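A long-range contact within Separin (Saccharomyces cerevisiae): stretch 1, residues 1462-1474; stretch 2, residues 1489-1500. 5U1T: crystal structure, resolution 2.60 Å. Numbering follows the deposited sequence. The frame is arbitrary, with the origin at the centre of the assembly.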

ATOM      1  N   ASN A1462     -28.265 -21.401  32.051  1.00 78.04           N
ATOM      2  CA  ASN A1462     -28.529 -22.034  33.347  1.00 89.26           C
ATOM      3  C   ASN A1462     -30.004 -22.079  33.725  1.00 87.24           C
ATOM      4  O   ASN A1462     -30.342 -22.021  34.915  1.00 89.11           O
ATOM      5  CB  ASN A1462     -27.746 -21.325  34.465  1.00 87.40           C
ATOM      6  CG  ASN A1462     -26.250 -21.566  34.372  1.00 87.71           C
ATOM      7  OD1 ASN A1462     -25.494 -20.714  33.907  1.00 87.82           O
ATOM      8  ND2 ASN A1462     -25.821 -22.743  34.801  1.00 93.81           N
ATOM      9  N   SER A1463     -30.873 -22.183  32.722  1.00 83.59           N
ATOM     10  CA  SER A1463     -32.312 -22.272  32.959  1.00 82.71           C
ATOM     11  C   SER A1463     -32.931 -23.483  32.272  1.00 83.95           C
ATOM     12  O   SER A1463     -32.490 -23.885  31.192  1.00 85.53           O
ATOM     13  CB  SER A1463     -33.017 -21.004  32.472  1.00 79.79           C
ATOM     14  OG  SER A1463     -32.382 -19.838  32.965  1.00 81.31           O
ATOM     15  N   ASN A1464     -33.955 -24.058  32.895  1.00 86.75           N
ATOM     16  CA  ASN A1464     -34.784 -25.055  32.233  1.00 83.34           C
ATOM     17  C   ASN A1464     -35.743 -24.375  31.268  1.00 79.91           C
ATOM     18  O   ASN A1464     -36.227 -24.977  30.308  1.00 73.61           O
ATOM     19  CB  ASN A1464     -35.565 -25.876  33.252  1.00 84.54           C
ATOM     20  CG  ASN A1464     -34.672 -26.748  34.097  1.00 87.85           C
ATOM     21  OD1 ASN A1464     -34.797 -26.785  35.326  1.00 92.54           O
ATOM     22  ND2 ASN A1464     -33.750 -27.451  33.446  1.00 78.74           N
ATOM     23  N   LEU A1465     -36.019 -23.106  31.544  1.00 79.15           N
ATOM     24  CA  LEU A1465     -36.873 -22.302  30.692  1.00 75.48           C
ATOM     25  C   LEU A1465     -36.466 -20.837  30.735  1.00 77.42           C
ATOM     26  O   LEU A1465     -36.236 -20.278  31.805  1.00 79.15           O
ATOM     27  CB  LEU A1465     -38.327 -22.442  31.114  1.00 76.07           C
ATOM     28  CG  LEU A1465     -39.260 -21.474  30.395  1.00 79.62           C
ATOM     29  CD1 LEU A1465     -39.263 -21.770  28.908  1.00 79.16           C
ATOM     30  CD2 LEU A1465     -40.655 -21.560  30.960  1.00 79.95           C
ATOM     31  N   PHE A1466     -36.371 -20.221  29.567  1.00 70.56           N
ATOM     32  CA  PHE A1466     -36.139 -18.790  29.487  1.00 73.74           C
ATOM     33  C   PHE A1466     -37.319 -18.081  28.834  1.00 70.26           C
ATOM     34  O   PHE A1466     -37.670 -18.391  27.700  1.00 71.76           O
ATOM     35  CB  PHE A1466     -34.867 -18.501  28.702  1.00 72.20           C
ATOM     36  CG  PHE A1466     -34.623 -17.047  28.495  1.00 71.30           C
ATOM     37  CD1 PHE A1466     -34.040 -16.286  29.488  1.00 72.86           C
ATOM     38  CD2 PHE A1466     -34.992 -16.430  27.317  1.00 71.98           C
ATOM     39  CE1 PHE A1466     -33.823 -14.939  29.304  1.00 74.05           C
ATOM     40  CE2 PHE A1466     -34.779 -15.082  27.128  1.00 72.31           C
ATOM     41  CZ  PHE A1466     -34.190 -14.337  28.117  1.00 72.34           C
ATOM     42  N   VAL A1467     -37.948 -17.139  29.533  1.00 66.95           N
ATOM     43  CA  VAL A1467     -39.027 -16.377  28.905  1.00 69.13           C
ATOM     44  C   VAL A1467     -38.768 -14.873  29.018  1.00 72.03           C
ATOM     45  O   VAL A1467     -38.300 -14.390  30.043  1.00 73.70           O
ATOM     46  CB  VAL A1467     -40.418 -16.754  29.487  1.00 69.12           C
ATOM     47  CG1 VAL A1467     -40.309 -17.968  30.382  1.00 70.37           C
ATOM     48  CG2 VAL A1467     -41.079 -15.586  30.200  1.00 68.69           C
ATOM     49  N   TYR A1468     -39.044 -14.152  27.931  1.00 74.57           N
ATOM     50  CA  TYR A1468     -38.681 -12.743  27.794  1.00 71.58           C
ATOM     51  C   TYR A1468     -39.801 -11.934  27.156  1.00 70.34           C
ATOM     52  O   TYR A1468     -40.211 -12.230  26.051  1.00 72.46           O
ATOM     53  CB  TYR A1468     -37.406 -12.612  26.958  1.00 68.76           C
ATOM     54  CG  TYR A1468     -37.041 -11.198  26.518  1.00 77.36           C
ATOM     55  CD1 TYR A1468     -37.537 -10.658  25.332  1.00 75.71           C
ATOM     56  CD2 TYR A1468     -36.179 -10.419  27.269  1.00 72.70           C
ATOM     57  CE1 TYR A1468     -37.194  -9.375  24.922  1.00 74.72           C
ATOM     58  CE2 TYR A1468     -35.828  -9.137  26.865  1.00 75.19           C
ATOM     59  CZ  TYR A1468     -36.335  -8.621  25.691  1.00 77.18           C
ATOM     60  OH  TYR A1468     -35.982  -7.348  25.297  1.00 75.78           O
ATOM     61  N   ILE A1469     -40.271 -10.898  27.843  1.00 69.54           N
ATOM     62  CA  ILE A1469     -41.290 -10.004  27.295  1.00 72.12           C
ATOM     63  C   ILE A1469     -40.788  -8.549  27.194  1.00 74.11           C
ATOM     64  O   ILE A1469     -40.507  -7.900  28.193  1.00 74.91           O
ATOM     65  CB  ILE A1469     -42.581 -10.045  28.148  1.00 72.07           C
ATOM     66  CG1 ILE A1469     -43.013 -11.490  28.404  1.00 67.95           C
ATOM     67  CG2 ILE A1469     -43.693  -9.249  27.486  1.00 65.37           C
ATOM     68  CD1 ILE A1469     -44.364 -11.617  29.022  1.00 71.73           C
ATOM     69  N   GLY A1470     -40.689  -8.041  25.977  1.00 73.00           N
ATOM     70  CA  GLY A1470     -40.205  -6.695  25.737  1.00 75.51           C
ATOM     71  C   GLY A1470     -39.778  -6.670  24.287  1.00 76.62           C
ATOM     72  O   GLY A1470     -40.000  -7.659  23.591  1.00 78.87           O
ATOM     73  N   HIS A1471     -39.170  -5.585  23.816  1.00 74.83           N
ATOM     74  CA  HIS A1471     -38.838  -5.504  22.398  1.00 74.89           C
ATOM     75  C   HIS A1471     -37.792  -6.517  21.984  1.00 76.57           C
ATOM     76  O   HIS A1471     -36.816  -6.738  22.698  1.00 71.69           O
ATOM     77  CB  HIS A1471     -38.351  -4.120  22.014  1.00 72.12           C
ATOM     78  CG  HIS A1471     -37.992  -3.997  20.566  1.00 77.55           C
ATOM     79  ND1 HIS A1471     -36.723  -4.259  20.086  1.00 81.22           N
ATOM     80  CD2 HIS A1471     -38.735  -3.641  19.489  1.00 78.26           C
ATOM     81  CE1 HIS A1471     -36.700  -4.065  18.780  1.00 78.46           C
ATOM     82  NE2 HIS A1471     -37.905  -3.686  18.393  1.00 81.35           N
ATOM     83  N   GLY A1472     -38.027  -7.127  20.820  1.00 71.46           N
ATOM     84  CA  GLY A1472     -37.083  -8.030  20.193  1.00 64.03           C
ATOM     85  C   GLY A1472     -36.791  -9.270  21.003  1.00 66.40           C
ATOM     86  O   GLY A1472     -37.677  -9.851  21.623  1.00 70.45           O
ATOM     87  N   GLY A1473     -35.532  -9.678  20.990  1.00 72.00           N
ATOM     88  CA  GLY A1473     -35.102 -10.846  21.727  1.00 67.94           C
ATOM     89  C   GLY A1473     -33.947 -10.543  22.660  1.00 74.72           C
ATOM     90  O   GLY A1473     -33.183 -11.439  23.028  1.00 70.73           O
ATOM     91  N   GLY A1474     -33.812  -9.274  23.033  1.00 76.09           N
ATOM     92  CA  GLY A1474     -32.861  -8.872  24.056  1.00 80.00           C
ATOM     93  C   GLY A1474     -31.484  -8.479  23.549  1.00 78.65           C
ATOM     94  O   GLY A1474     -30.516  -8.470  24.320  1.00 75.05           O
ATOM     95  N   ILE A1489     -28.401 -23.583  25.355  1.00 71.39           N
ATOM     96  CA  ILE A1489     -29.288 -22.520  25.806  1.00 69.94           C
ATOM     97  C   ILE A1489     -30.666 -23.105  26.183  1.00 66.00           C
ATOM     98  O   ILE A1489     -31.071 -24.178  25.711  1.00 63.71           O
ATOM     99  CB  ILE A1489     -29.403 -21.419  24.723  1.00 67.57           C
ATOM    100  CG1 ILE A1489     -28.060 -20.706  24.580  1.00 70.39           C
ATOM    101  CG2 ILE A1489     -30.485 -20.399  25.050  1.00 68.56           C
ATOM    102  CD1 ILE A1489     -28.117 -19.466  23.725  1.00 68.50           C
ATOM    103  N   ALA A1490     -31.350 -22.417  27.087  1.00 68.32           N
ATOM    104  CA  ALA A1490     -32.681 -22.808  27.508  1.00 77.73           C
ATOM    105  C   ALA A1490     -33.688 -22.539  26.408  1.00 75.38           C
ATOM    106  O   ALA A1490     -33.566 -21.548  25.687  1.00 68.96           O
ATOM    107  CB  ALA A1490     -33.081 -22.064  28.786  1.00 75.56           C
ATOM    108  N   PRO A1491     -34.685 -23.426  26.283  1.00 73.36           N
ATOM    109  CA  PRO A1491     -35.875 -23.177  25.463  1.00 67.95           C
ATOM    110  C   PRO A1491     -36.394 -21.764  25.717  1.00 66.60           C
ATOM    111  O   PRO A1491     -36.702 -21.435  26.852  1.00 71.42           O
ATOM    112  CB  PRO A1491     -36.864 -24.239  25.954  1.00 72.05           C
ATOM    113  CG  PRO A1491     -35.999 -25.371  26.392  1.00 68.35           C
ATOM    114  CD  PRO A1491     -34.745 -24.736  26.962  1.00 72.47           C
ATOM    115  N   SER A1492     -36.472 -20.930  24.693  1.00 68.99           N
ATOM    116  CA  SER A1492     -36.795 -19.529  24.916  1.00 68.85           C
ATOM    117  C   SER A1492     -38.138 -19.088  24.330  1.00 67.18           C
ATOM    118  O   SER A1492     -38.454 -19.379  23.179  1.00 70.95           O
ATOM    119  CB  SER A1492     -35.677 -18.659  24.356  1.00 65.66           C
ATOM    120  OG  SER A1492     -34.432 -19.053  24.896  1.00 64.15           O
ATOM    121  N   PHE A1493     -38.928 -18.395  25.145  1.00 65.91           N
ATOM    122  CA  PHE A1493     -40.125 -17.708  24.668  1.00 68.67           C
ATOM    123  C   PHE A1493     -39.813 -16.222  24.417  1.00 66.95           C
ATOM    124  O   PHE A1493     -40.029 -15.379  25.287  1.00 68.61           O
ATOM    125  CB  PHE A1493     -41.282 -17.846  25.674  1.00 69.94           C
ATOM    126  CG  PHE A1493     -41.869 -19.230  25.753  1.00 74.67           C
ATOM    127  CD1 PHE A1493     -42.575 -19.763  24.694  1.00 77.31           C
ATOM    128  CD2 PHE A1493     -41.732 -19.994  26.891  1.00 78.49           C
ATOM    129  CE1 PHE A1493     -43.119 -21.037  24.768  1.00 77.50           C
ATOM    130  CE2 PHE A1493     -42.281 -21.272  26.965  1.00 81.93           C
ATOM    131  CZ  PHE A1493     -42.969 -21.790  25.902  1.00 73.37           C
ATOM    132  N   LEU A1494     -39.288 -15.908  23.239  1.00 64.92           N
ATOM    133  CA  LEU A1494     -38.993 -14.523  22.865  1.00 66.55           C
ATOM    134  C   LEU A1494     -40.270 -13.763  22.505  1.00 65.07           C
ATOM    135  O   LEU A1494     -40.456 -13.370  21.352  1.00 70.72           O
ATOM    136  CB  LEU A1494     -38.018 -14.482  21.673  1.00 68.61           C
ATOM    137  CG  LEU A1494     -36.510 -14.404  21.908  1.00 67.30           C
ATOM    138  CD1 LEU A1494     -36.018 -15.603  22.658  1.00 66.61           C
ATOM    139  CD2 LEU A1494     -35.767 -14.272  20.594  1.00 64.76           C
ATOM    140  N   LEU A1495     -41.156 -13.554  23.470  1.00 66.99           N
ATOM    141  CA  LEU A1495     -42.471 -12.975  23.166  1.00 73.13           C
ATOM    142  C   LEU A1495     -42.447 -11.446  23.007  1.00 72.60           C
ATOM    143  O   LEU A1495     -43.114 -10.734  23.759  1.00 71.51           O
ATOM    144  CB  LEU A1495     -43.479 -13.352  24.254  1.00 67.58           C
ATOM    145  CG  LEU A1495     -43.392 -14.766  24.836  1.00 73.55           C
ATOM    146  CD1 LEU A1495     -44.396 -14.981  25.982  1.00 67.67           C
ATOM    147  CD2 LEU A1495     -43.596 -15.790  23.745  1.00 65.81           C
ATOM    148  N   GLY A1496     -41.699 -10.942  22.029  1.00 70.93           N
ATOM    149  CA  GLY A1496     -41.651  -9.508  21.782  1.00 70.24           C
ATOM    150  C   GLY A1496     -41.724  -9.118  20.314  1.00 70.66           C
ATOM    151  O   GLY A1496     -41.571  -9.966  19.437  1.00 67.63           O
ATOM    152  N   CYS A1497     -41.961  -7.831  20.055  1.00 70.45           N
ATOM    153  CA  CYS A1497     -41.914  -7.290  18.698  1.00 71.02           C
ATOM    154  C   CYS A1497     -40.697  -7.745  17.915  1.00 69.64           C
ATOM    155  O   CYS A1497     -39.563  -7.453  18.292  1.00 77.59           O
ATOM    156  CB  CYS A1497     -41.922  -5.764  18.720  1.00 68.78           C
ATOM    157  SG  CYS A1497     -43.522  -5.046  19.002  1.00 75.14           S
ATOM    158  N   SER A1498     -40.952  -8.458  16.826  1.00 70.79           N
ATOM    159  CA  SER A1498     -39.956  -8.766  15.800  1.00 67.19           C
ATOM    160  C   SER A1498     -38.757  -9.566  16.283  1.00 66.17           C
ATOM    161  O   SER A1498     -37.699  -9.493  15.675  1.00 67.85           O
ATOM    162  CB  SER A1498     -39.459  -7.477  15.145  1.00 57.13           C
ATOM    163  OG  SER A1498     -40.410  -6.952  14.240  1.00 63.40           O
ATOM    164  N   SER A1499     -38.922 -10.349  17.343  1.00 60.86           N
ATOM    165  CA  SER A1499     -37.853 -11.245  17.769  1.00 65.43           C
ATOM    166  C   SER A1499     -37.438 -12.263  16.692  1.00 68.15           C
ATOM    167  O   SER A1499     -36.254 -12.592  16.578  1.00 72.97           O
ATOM    168  CB  SER A1499     -38.267 -11.983  19.032  1.00 65.75           C
ATOM    169  OG  SER A1499     -39.580 -12.469  18.891  1.00 69.93           O
ATOM    170  N   ALA A1500     -38.394 -12.753  15.900  1.00 67.09           N
ATOM    171  CA  ALA A1500     -38.079 -13.710  14.839  1.00 65.18           C
ATOM    172  C   ALA A1500     -37.960 -13.055  13.462  1.00 63.50           C
ATOM    173  O   ALA A1500     -37.847 -13.747  12.449  1.00 69.24           O
ATOM    174  CB  ALA A1500     -39.118 -14.808  14.799  1.00 57.25           C
TER

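Short strands within the two stretches, centred on Phe1466 to Tyr1468 and on Ser1492 and Phe1493, run parallel, their N-to-C directions 7° apart and their axes approaching to 4.6 Å. Stretch 1 supplies alternate residues to the ladder: Phe1466 N donates to Pro1491 O (3.0 Å), Phe1466 O accepts from Phe1493 N (2.8 Å), and Tyr1468 N donates to Phe1493 O (3.1 Å). Phe1466 thus bonds through both its backbone polar groups to residues flanking Ser1492, the pattern expected of parallel strands. Beyond this the pairing loosens, and the bond from Leu1495 N to Tyr1468 O (3.1 Å) is weak and bent. Stretch 2 then enters a type II turn from Gly1496 to Ser1499, where Cys1497 O accepts from Gly1472 N (3.0 Å). Gly1496 passes close to stretch 1: its CA lies 3.1 Å from Gly1470 O, and a CB there would clash with that oxygen.

Side chains alternate between the sheet faces. Val1467 and Phe1493 share one, their CB atoms 4.1 Å apart, and Leu1465 CD1 reaches Phe1493 CE2 at 3.6 Å, extending this apolar contact. On the face bearing Phe1466 and Ser1492, Phe1466 CB packs against Ala1490 CB (4.0 Å), while Ser1492 OG satisfies its polarity within its own stretch by donating to Ala1490 O (2.8 Å).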